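Local structure of putative mannose-1-phosphate guanylyl transferase (Thermus thermophilus, 2CU2) at residues 160-166 with 242-248; 286-290 with 302-306; 9-13 with 24-28. The protein probably transfers the guanylyl group of GTP to mannose 1-phosphate, giving GDP-mannose and pyrophosphate. One frame throughout, in Å; residues are numbered along the deposited sequence.

Overall arrangement
The three contacts sample two parts of the chain. Contacts 1 and 3 both belong to the nucleotidyl transferase region, of the GT-A kind: contact 1 joins strands 160-166 and 244-248 in the large mixed sheet, while contact 3 folds the glycine-rich loop that follows strand 3-8 against residues 24-28. Their centres lie 29 Å apart and their nearest atoms about 18 Å. Contact 2 stacks two turns of the beta-helix-like region, with its centre 27 Å from contact 3 and 41 Å from contact 1. A sulfate ion, probably from crystallisation, sits at contact 3 alone, beside the loop that in related enzymes handles nucleotide phosphates; contacts 1 and 2 lie away from it.

Contact 1: 160-166 with 242-248; sequences WYRGEGF and ERVRVVL
Strands 160-166 and 244-248 meet as antiparallel neighbours whose axes lie 125° apart, since 160-166 veers away beyond Gly163, and pair regularly at two adjacent positions: Tyr161 with Val246, hydrogen-bonded both ways (Tyr161 N to Val246 O, 2.7 Å), and the non-hydrogen-bonded Arg162 with Arg245. Gly163 N reaches Val244 O from well above the carbonyl plane, a bent bond; a side chain on Gly163 would collide with Val244 CG1, so glycine suits the spot. Trp160 turns its indole beside Arg245 because CG stands between the backbone N and the carbonyl carbon (chi1 61°). Arg245 CD lies over the five-membered ring, 3.9 Å from its centroid, in a CH-pi contact, and the extended chain carries its guanidinium onward until Trp160 CZ2 faces the group's centre. Trp160 NE1 hydrogen-bonds Glu157, while Arg245 NH2 forms a salt bridge with Glu130 and NH1 a hydrogen bond with Ala128 O. On the other side of the sheet Leu248 CD1 approaches Tyr161 CE1 at 3.5 Å, the side chains crossing at about a right angle. Arg162, bent at chi2 (83°), runs alongside the strand and offers NH2 in the guanidinium plane to Glu242 O at 3.1 Å. Phe166 brings its ring edge, CE1, to Val244 CG1. The stem of Arg245 thus covers the indole, while both cationic ends find oxygen partners, which probably makes the buried Arg245 charge tolerable.

Contact 2: 286-290 with 302-306; sequences TFGCV and GVSGL
Cys289 leans on Leu306 along its whole length. Its CB rests 3.3 Å from Leu306 O, and from there SG, placed beside the backbone N (chi1 -73°), points back along the other chain to accept a hydrogen bond from Leu306 N at 3.4 Å and 157°. The flank of the sulfur also touches Leu306 CB at 4.0 Å and, more distantly, Val303 CG2, as suits an atom both apolar and able to accept a hydrogen bond. With an alanine here, Leu306 N would probably lose its acceptor and a gap would open beside Leu306 CB. The two segments are matching bends of successive turns in the beta-helix-like region: each leads into one of the parallel strands 290-293 and 306-311, and Gly288 and Gly305 both carry the positive phi that glycine adopts with least strain. Backbone bonds bind the turns at intervals, from Phe287 N to Val303 O, from Gly305 N to Phe287 O, and from Val290 N to Leu306 O, the last at 2.8 Å. Thr286 lays CG2 against Val303 O and sends OG1 to Thr300. Leu306 also packs on Val303 of the second subunit, and Val303 on Pro319 of that same subunit.

Contact 3: 9-13 with 24-28; sequences AGGRG and RPKPF. With SO4 (sulfate ion), chain B.
Lys26, Pro27 and Ala9 bury more surface than the other residues of this contact, in which the glycine-rich loop 9-13 folds over residues 24-28. Lys26 anchors it by its backbone: its N-H points almost straight at Gly11 O (3.0 Å, 171°), a bond that ties the loop to the second segment. The Lys26 CB lies 4.2 Å from Gly13 CA, and a side chain on Gly13 would press tightly on that CB; the positive phi of Gly13 points to glycine as well. With CG anti to the backbone N (chi1 165°), the Lys26 chain runs extended away from the loop, and its NZ forms a salt bridge with Asp109 and a hydrogen bond to Asp255 O. Pro27 supplies a compact, rigid ring, laying CD 3.3 Å from Gly10 O and CG 3.5 Å from Gly10 N, so the glycine backbone can come close. The same CG meets Ala9 CB at 4.1 Å, where a small methyl touches Pro27 and, more loosely, Phe28 CZ. Pro25 adds its CB beside Gly11 O, and Phe28 N bonds back to Pro25 O, closing the short turn. Gly11 has backbone angles that only glycine takes easily. The Gly-Gly-Arg-Gly loop, with the Pro-Lys-Pro beyond it, matches the signature of sugar-phosphate nucleotidylyltransferases, whose loop engages nucleotide phosphates. A sulfate, probably from the crystallisation liquor, is held by Glu14 N, Arg15 and Arg327, as would suit a phosphate site, and only weakly by Gly13 N, 3.2 Å from sulfate O2. Around this core, Ala9 packs on Leu56 and Val58 of strand 54-59, Phe28 on Val65 and Ala66 of helix 63-66, and Lys26 and Phe28 on Leu37 and Leu38 at the start of helix 37-45.

Contact 1: 160-166 with 242-248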
loop_
_atom_site.group_PDB
_atom_site.type_symbol
_atom_site.label_atom_id
_atom_site.label_comp_id
_atom_site.label_asym_id
_atom_site.label_seq_id
_atom_site.Cartn_x
_atom_site.Cartn_y
_atom_site.Cartn_z
ATOM N N TRP A 160 -0.468 -47.577 5.464
ATOM C CA TRP A 160 -0.880 -46.577 6.443
ATOM C C TRP A 160 -0.363 -46.887 7.852
ATOM O O TRP A 160 0.297 -47.886 8.118
ATOM C CB TRP A 160 -2.410 -46.491 6.449
ATOM C CG TRP A 160 -3.010 -47.792 6.844
ATOM C CD1 TRP A 160 -3.122 -48.311 8.156
ATOM C CD2 TRP A 160 -3.641 -48.756 5.966
ATOM N NE1 TRP A 160 -3.755 -49.513 8.190
ATOM C CE2 TRP A 160 -4.089 -49.829 6.779
ATOM C CE3 TRP A 160 -3.848 -48.806 4.591
ATOM C CZ2 TRP A 160 -4.718 -50.919 6.199
ATOM C CZ3 TRP A 160 -4.481 -49.892 4.013
ATOM C CH2 TRP A 160 -4.910 -50.960 4.823
ATOM N N TYR A 161 -0.649 -45.941 8.761
ATOM C CA TYR A 161 -0.261 -46.063 10.153
ATOM C C TYR A 161 -1.488 -46.255 11.035
ATOM O O TYR A 161 -2.601 -45.887 10.684
ATOM C CB TYR A 161 0.477 -44.786 10.557
ATOM C CG TYR A 161 1.774 -44.701 9.832
ATOM C CD1 TYR A 161 1.817 -44.171 8.546
ATOM C CD2 TYR A 161 2.954 -45.125 10.443
ATOM C CE1 TYR A 161 3.029 -44.053 7.881
ATOM C CE2 TYR A 161 4.165 -45.017 9.775
ATOM C CZ TYR A 161 4.204 -44.487 8.498
ATOM O OH TYR A 161 5.407 -44.364 7.830
ATOM N N ARG A 162 -1.293 -46.847 12.223
ATOM C CA ARG A 162 -2.423 -46.806 13.137
ATOM C C ARG A 162 -2.454 -45.483 13.897
ATOM O O ARG A 162 -1.511 -45.104 14.578
ATOM C CB ARG A 162 -2.273 -47.972 14.119
ATOM C CG ARG A 162 -3.433 -48.050 15.108
ATOM C CD ARG A 162 -4.646 -48.786 14.528
ATOM N NE ARG A 162 -5.848 -48.508 15.323
ATOM C CZ ARG A 162 -6.316 -49.496 16.110
ATOM N NH1 ARG A 162 -5.703 -50.667 16.143
ATOM N NH2 ARG A 162 -7.397 -49.282 16.865
ATOM N N GLY A 163 -3.561 -44.735 13.718
ATOM C CA GLY A 163 -3.714 -43.508 14.488
ATOM C C GLY A 163 -3.688 -43.804 15.988
ATOM O O GLY A 163 -4.300 -44.741 16.480
ATOM N N GLU A 164 -2.916 -42.990 16.723
ATOM C CA GLU A 164 -2.761 -43.271 18.145
ATOM C C GLU A 164 -3.018 -42.043 19.018
ATOM O O GLU A 164 -2.603 -41.968 20.168
ATOM C CB GLU A 164 -1.347 -43.797 18.378
ATOM C CG GLU A 164 -1.265 -45.319 18.235
ATOM C CD GLU A 164 -0.082 -45.842 19.020
ATOM O OE1 GLU A 164 0.446 -45.110 19.844
ATOM O OE2 GLU A 164 0.308 -46.988 18.795
ATOM N N GLY A 165 -3.720 -41.037 18.457
ATOM C CA GLY A 165 -4.095 -39.887 19.283
ATOM C C GLY A 165 -4.065 -38.567 18.501
ATOM O O GLY A 165 -3.284 -38.381 17.577
ATOM N N PHE A 166 -5.013 -37.700 18.918
ATOM C CA PHE A 166 -5.154 -36.380 18.321
ATOM C C PHE A 166 -4.928 -35.286 19.363
ATOM O O PHE A 166 -5.536 -35.259 20.426
ATOM C CB PHE A 166 -6.566 -36.261 17.740
ATOM C CG PHE A 166 -6.641 -36.966 16.419
ATOM C CD1 PHE A 166 -6.805 -38.345 16.388
ATOM C CD2 PHE A 166 -6.627 -36.236 15.242
ATOM C CE1 PHE A 166 -6.964 -38.992 15.171
ATOM C CE2 PHE A 166 -6.790 -36.893 14.025
ATOM C CZ PHE A 166 -6.962 -38.270 13.984
ATOM N N GLU A 242 -11.829 -44.557 18.450
ATOM C CA GLU A 242 -10.961 -45.648 18.909
ATOM C C GLU A 242 -10.251 -46.392 17.762
ATOM O O GLU A 242 -9.161 -46.927 17.916
ATOM C CB GLU A 242 -11.817 -46.633 19.712
ATOM C CG GLU A 242 -12.180 -46.108 21.100
ATOM C CD GLU A 242 -13.184 -47.031 21.753
ATOM O OE1 GLU A 242 -14.338 -47.008 21.368
ATOM O OE2 GLU A 242 -12.807 -47.727 22.691
ATOM N N ARG A 243 -10.918 -46.466 16.590
ATOM C CA ARG A 243 -10.320 -47.152 15.446
ATOM C C ARG A 243 -9.936 -46.181 14.321
ATOM O O ARG A 243 -10.715 -45.893 13.421
ATOM C CB ARG A 243 -11.328 -48.179 14.926
ATOM C CG ARG A 243 -11.424 -49.408 15.829
ATOM C CD ARG A 243 -12.478 -50.406 15.333
ATOM N NE ARG A 243 -11.839 -51.527 14.638
ATOM C CZ ARG A 243 -12.636 -52.349 13.931
ATOM N NH1 ARG A 243 -13.937 -52.129 13.876
ATOM N NH2 ARG A 243 -12.102 -53.387 13.280
ATOM N N VAL A 244 -8.705 -45.624 14.411
ATOM C CA VAL A 244 -8.253 -44.620 13.458
ATOM C C VAL A 244 -7.005 -45.071 12.693
ATOM O O VAL A 244 -6.064 -45.629 13.242
ATOM C CB VAL A 244 -7.942 -43.342 14.236
ATOM C CG1 VAL A 244 -7.471 -42.252 13.276
ATOM C CG2 VAL A 244 -9.182 -42.865 14.968
ATOM N N ARG A 245 -7.044 -44.847 11.366
ATOM C CA ARG A 245 -5.860 -45.086 10.548
ATOM C C ARG A 245 -5.373 -43.782 9.909
ATOM O O ARG A 245 -6.129 -42.850 9.677
ATOM C CB ARG A 245 -6.224 -46.093 9.455
ATOM C CG ARG A 245 -6.313 -47.528 9.976
ATOM C CD ARG A 245 -6.980 -48.464 8.962
ATOM N NE ARG A 245 -6.890 -49.858 9.409
ATOM C CZ ARG A 245 -7.544 -50.784 8.679
ATOM N NH1 ARG A 245 -8.227 -50.427 7.605
ATOM N NH2 ARG A 245 -7.491 -52.069 9.044
ATOM N N VAL A 246 -4.052 -43.713 9.661
ATOM C CA VAL A 246 -3.502 -42.491 9.084
ATOM C C VAL A 246 -2.623 -42.782 7.865
ATOM O O VAL A 246 -1.731 -43.620 7.896
ATOM C CB VAL A 246 -2.682 -41.782 10.164
ATOM C CG1 VAL A 246 -2.145 -40.457 9.627
ATOM C CG2 VAL A 246 -3.551 -41.518 11.380
ATOM N N VAL A 247 -2.888 -42.024 6.809
ATOM C CA VAL A 247 -2.082 -42.015 5.595
ATOM C C VAL A 247 -1.212 -40.758 5.509
ATOM O O VAL A 247 -1.668 -39.635 5.665
ATOM C CB VAL A 247 -3.024 -42.085 4.392
ATOM C CG1 VAL A 247 -2.214 -42.061 3.097
ATOM C CG2 VAL A 247 -3.832 -43.368 4.447
ATOM N N LEU A 248 0.098 -40.985 5.290
ATOM C CA LEU A 248 1.013 -39.857 5.197
ATOM C C LEU A 248 1.103 -39.311 3.769
ATOM O O LEU A 248 1.499 -39.989 2.831
ATOM C CB LEU A 248 2.397 -40.326 5.652
ATOM C CG LEU A 248 2.486 -40.535 7.165
ATOM C CD1 LEU A 248 3.929 -40.710 7.642
ATOM C CD2 LEU A 248 1.908 -39.369 7.963
#

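Contact 2: 286-290 with 302-306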
loop_
_atom_site.group_PDB
_atom_site.type_symbol
_atom_site.label_atom_id
_atom_site.label_comp_id
_atom_site.label_asym_id
_atom_site.label_seq_id
_atom_site.Cartn_x
_atom_site.Cartn_y
_atom_site.Cartn_z
ATOM N N THR A 286 15.048 -4.629 -1.749
ATOM C CA THR A 286 14.032 -5.246 -0.907
ATOM C C THR A 286 14.268 -6.749 -0.771
ATOM O O THR A 286 14.551 -7.445 -1.738
ATOM C CB THR A 286 12.669 -4.991 -1.552
ATOM O OG1 THR A 286 12.374 -3.595 -1.497
ATOM C CG2 THR A 286 11.579 -5.754 -0.799
ATOM N N PHE A 287 14.154 -7.267 0.449
ATOM C CA PHE A 287 14.394 -8.690 0.689
ATOM C C PHE A 287 13.362 -9.334 1.603
ATOM O O PHE A 287 12.680 -8.651 2.369
ATOM C CB PHE A 287 15.785 -8.881 1.299
ATOM C CG PHE A 287 16.894 -8.358 0.441
ATOM C CD1 PHE A 287 17.483 -9.167 -0.534
ATOM C CD2 PHE A 287 17.326 -7.038 0.572
ATOM C CE1 PHE A 287 18.484 -8.669 -1.368
ATOM C CE2 PHE A 287 18.327 -6.525 -0.258
ATOM C CZ PHE A 287 18.907 -7.342 -1.231
ATOM N N GLY A 288 13.265 -10.658 1.509
ATOM C CA GLY A 288 12.349 -11.429 2.336
ATOM C C GLY A 288 10.929 -10.916 2.510
ATOM O O GLY A 288 10.312 -11.135 3.553
ATOM N N CYS A 289 10.390 -10.260 1.492
ATOM C CA CYS A 289 9.032 -9.733 1.592
ATOM C C CYS A 289 7.955 -10.578 0.919
ATOM O O CYS A 289 8.240 -11.458 0.111
ATOM C CB CYS A 289 8.974 -8.317 1.013
ATOM S SG CYS A 289 9.758 -7.067 2.039
ATOM N N VAL A 290 6.708 -10.299 1.282
ATOM C CA VAL A 290 5.556 -10.969 0.700
ATOM C C VAL A 290 4.696 -9.828 0.169
ATOM O O VAL A 290 4.234 -8.981 0.940
ATOM C CB VAL A 290 4.753 -11.763 1.751
ATOM C CG1 VAL A 290 3.447 -12.224 1.150
ATOM C CG2 VAL A 290 5.563 -12.965 2.237
ATOM N N GLY A 302 14.094 -0.357 0.001
ATOM C CA GLY A 302 14.883 -0.551 1.207
ATOM C C GLY A 302 14.197 -1.146 2.427
ATOM O O GLY A 302 14.439 -0.705 3.552
ATOM N N VAL A 303 13.345 -2.146 2.223
ATOM C CA VAL A 303 12.660 -2.787 3.339
ATOM C C VAL A 303 12.837 -4.308 3.278
ATOM O O VAL A 303 13.125 -4.866 2.220
ATOM C CB VAL A 303 11.143 -2.451 3.345
ATOM C CG1 VAL A 303 10.927 -0.992 3.726
ATOM C CG2 VAL A 303 10.540 -2.729 1.986
ATOM N N SER A 304 12.656 -4.969 4.415
ATOM C CA SER A 304 12.799 -6.414 4.491
ATOM C C SER A 304 11.804 -7.058 5.443
ATOM O O SER A 304 11.385 -6.450 6.422
ATOM C CB SER A 304 14.209 -6.779 4.951
ATOM O OG SER A 304 15.163 -6.455 3.963
ATOM N N GLY A 305 11.448 -8.305 5.143
ATOM C CA GLY A 305 10.536 -9.060 5.977
ATOM C C GLY A 305 9.140 -8.500 6.145
ATOM O O GLY A 305 8.469 -8.792 7.141
ATOM N N LEU A 306 8.682 -7.716 5.179
ATOM C CA LEU A 306 7.351 -7.136 5.284
ATOM C C LEU A 306 6.309 -7.781 4.380
ATOM O O LEU A 306 6.625 -8.394 3.356
ATOM C CB LEU A 306 7.380 -5.640 4.956
ATOM C CG LEU A 306 8.097 -4.624 5.850
ATOM C CD1 LEU A 306 7.859 -3.218 5.284
ATOM C CD2 LEU A 306 7.558 -4.699 7.276
#

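Contact 3: 9-13 with 24-28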
loop_
_atom_site.group_PDB
_atom_site.type_symbol
_atom_site.label_atom_id
_atom_site.label_comp_id
_atom_site.label_asym_id
_atom_site.label_seq_id
_atom_site.Cartn_x
_atom_site.Cartn_y
_atom_site.Cartn_z
ATOM N N ALA A 9 -16.385 -25.653 2.367
ATOM C CA ALA A 9 -15.932 -24.292 2.109
ATOM C C ALA A 9 -16.357 -23.352 3.240
ATOM O O ALA A 9 -17.532 -23.180 3.537
ATOM C CB ALA A 9 -16.543 -23.827 0.786
ATOM N N GLY A 10 -15.346 -22.769 3.910
ATOM C CA GLY A 10 -15.649 -21.874 5.022
ATOM C C GLY A 10 -14.441 -21.024 5.418
ATOM O O GLY A 10 -13.417 -20.986 4.750
ATOM N N GLY A 11 -14.605 -20.293 6.536
ATOM C CA GLY A 11 -13.532 -19.420 6.993
ATOM C C GLY A 11 -13.708 -17.998 6.457
ATOM O O GLY A 11 -13.768 -17.764 5.258
ATOM N N ARG A 12 -13.862 -16.969 7.281
ATOM C CA ARG A 12 -13.836 -15.576 6.852
ATOM C C ARG A 12 -12.461 -15.201 6.309
ATOM O O ARG A 12 -12.348 -14.403 5.382
ATOM C CB ARG A 12 -14.171 -14.645 8.022
ATOM C CG ARG A 12 -15.498 -14.920 8.709
ATOM C CD ARG A 12 -15.687 -13.994 9.908
ATOM N NE ARG A 12 -16.903 -14.306 10.657
ATOM C CZ ARG A 12 -18.136 -14.109 10.201
ATOM N NH1 ARG A 12 -18.324 -13.593 8.990
ATOM N NH2 ARG A 12 -19.184 -14.435 10.952
ATOM N N GLY A 13 -11.416 -15.778 6.899
ATOM C CA GLY A 13 -10.066 -15.465 6.472
ATOM C C GLY A 13 -9.749 -14.014 6.791
ATOM O O GLY A 13 -9.251 -13.275 5.941
ATOM N N ARG A 24 -16.912 -12.530 0.484
ATOM C CA ARG A 24 -15.891 -13.347 -0.157
ATOM C C ARG A 24 -14.998 -14.031 0.879
ATOM O O ARG A 24 -13.988 -13.496 1.318
ATOM C CB ARG A 24 -15.049 -12.438 -1.053
ATOM C CG ARG A 24 -14.747 -13.075 -2.408
ATOM C CD ARG A 24 -15.989 -13.145 -3.302
ATOM N NE ARG A 24 -15.780 -12.381 -4.535
ATOM C CZ ARG A 24 -16.855 -12.157 -5.313
ATOM N NH1 ARG A 24 -18.042 -12.617 -4.955
ATOM N NH2 ARG A 24 -16.717 -11.463 -6.447
ATOM N N PRO A 25 -15.442 -15.235 1.291
ATOM C CA PRO A 25 -14.709 -16.046 2.252
ATOM C C PRO A 25 -13.388 -16.558 1.672
ATOM O O PRO A 25 -13.105 -16.442 0.486
ATOM C CB PRO A 25 -15.602 -17.221 2.652
ATOM C CG PRO A 25 -16.986 -16.988 2.049
ATOM C CD PRO A 25 -16.660 -15.922 0.902
ATOM N N LYS A 26 -12.559 -17.117 2.572
ATOM C CA LYS A 26 -11.187 -17.481 2.201
ATOM C C LYS A 26 -11.120 -18.316 0.910
ATOM O O LYS A 26 -10.297 -18.088 0.033
ATOM C CB LYS A 26 -10.573 -18.265 3.361
ATOM C CG LYS A 26 -9.299 -19.009 2.950
ATOM C CD LYS A 26 -8.325 -19.178 4.116
ATOM C CE LYS A 26 -7.347 -20.336 3.900
ATOM N NZ LYS A 26 -6.866 -20.824 5.192
ATOM N N PRO A 27 -11.987 -19.343 0.829
ATOM C CA PRO A 27 -11.937 -20.309 -0.268
ATOM C C PRO A 27 -12.128 -19.649 -1.638
ATOM O O PRO A 27 -11.870 -20.235 -2.681
ATOM C CB PRO A 27 -13.036 -21.342 -0.027
ATOM C CG PRO A 27 -13.551 -21.162 1.399
ATOM C CD PRO A 27 -13.075 -19.673 1.733
ATOM N N PHE A 28 -12.661 -18.414 -1.619
ATOM C CA PHE A 28 -12.974 -17.763 -2.886
ATOM C C PHE A 28 -11.997 -16.650 -3.274
ATOM O O PHE A 28 -12.312 -15.738 -4.028
ATOM C CB PHE A 28 -14.414 -17.249 -2.827
ATOM C CG PHE A 28 -15.351 -18.360 -2.460
ATOM C CD1 PHE A 28 -15.846 -19.197 -3.452
ATOM C CD2 PHE A 28 -15.781 -18.495 -1.150
ATOM C CE1 PHE A 28 -16.777 -20.171 -3.131
ATOM C CE2 PHE A 28 -16.715 -19.476 -0.834
ATOM C CZ PHE A 28 -17.215 -20.316 -1.820
HETATM S S SO4 B . -9.455 -16.234 10.606
HETATM O O1 SO4 B . -9.272 -15.515 11.896
HETATM O O2 SO4 B . -10.812 -15.950 10.062
HETATM O O3 SO4 B . -9.308 -17.699 10.829
HETATM O O4 SO4 B . -8.427 -15.777 9.626
#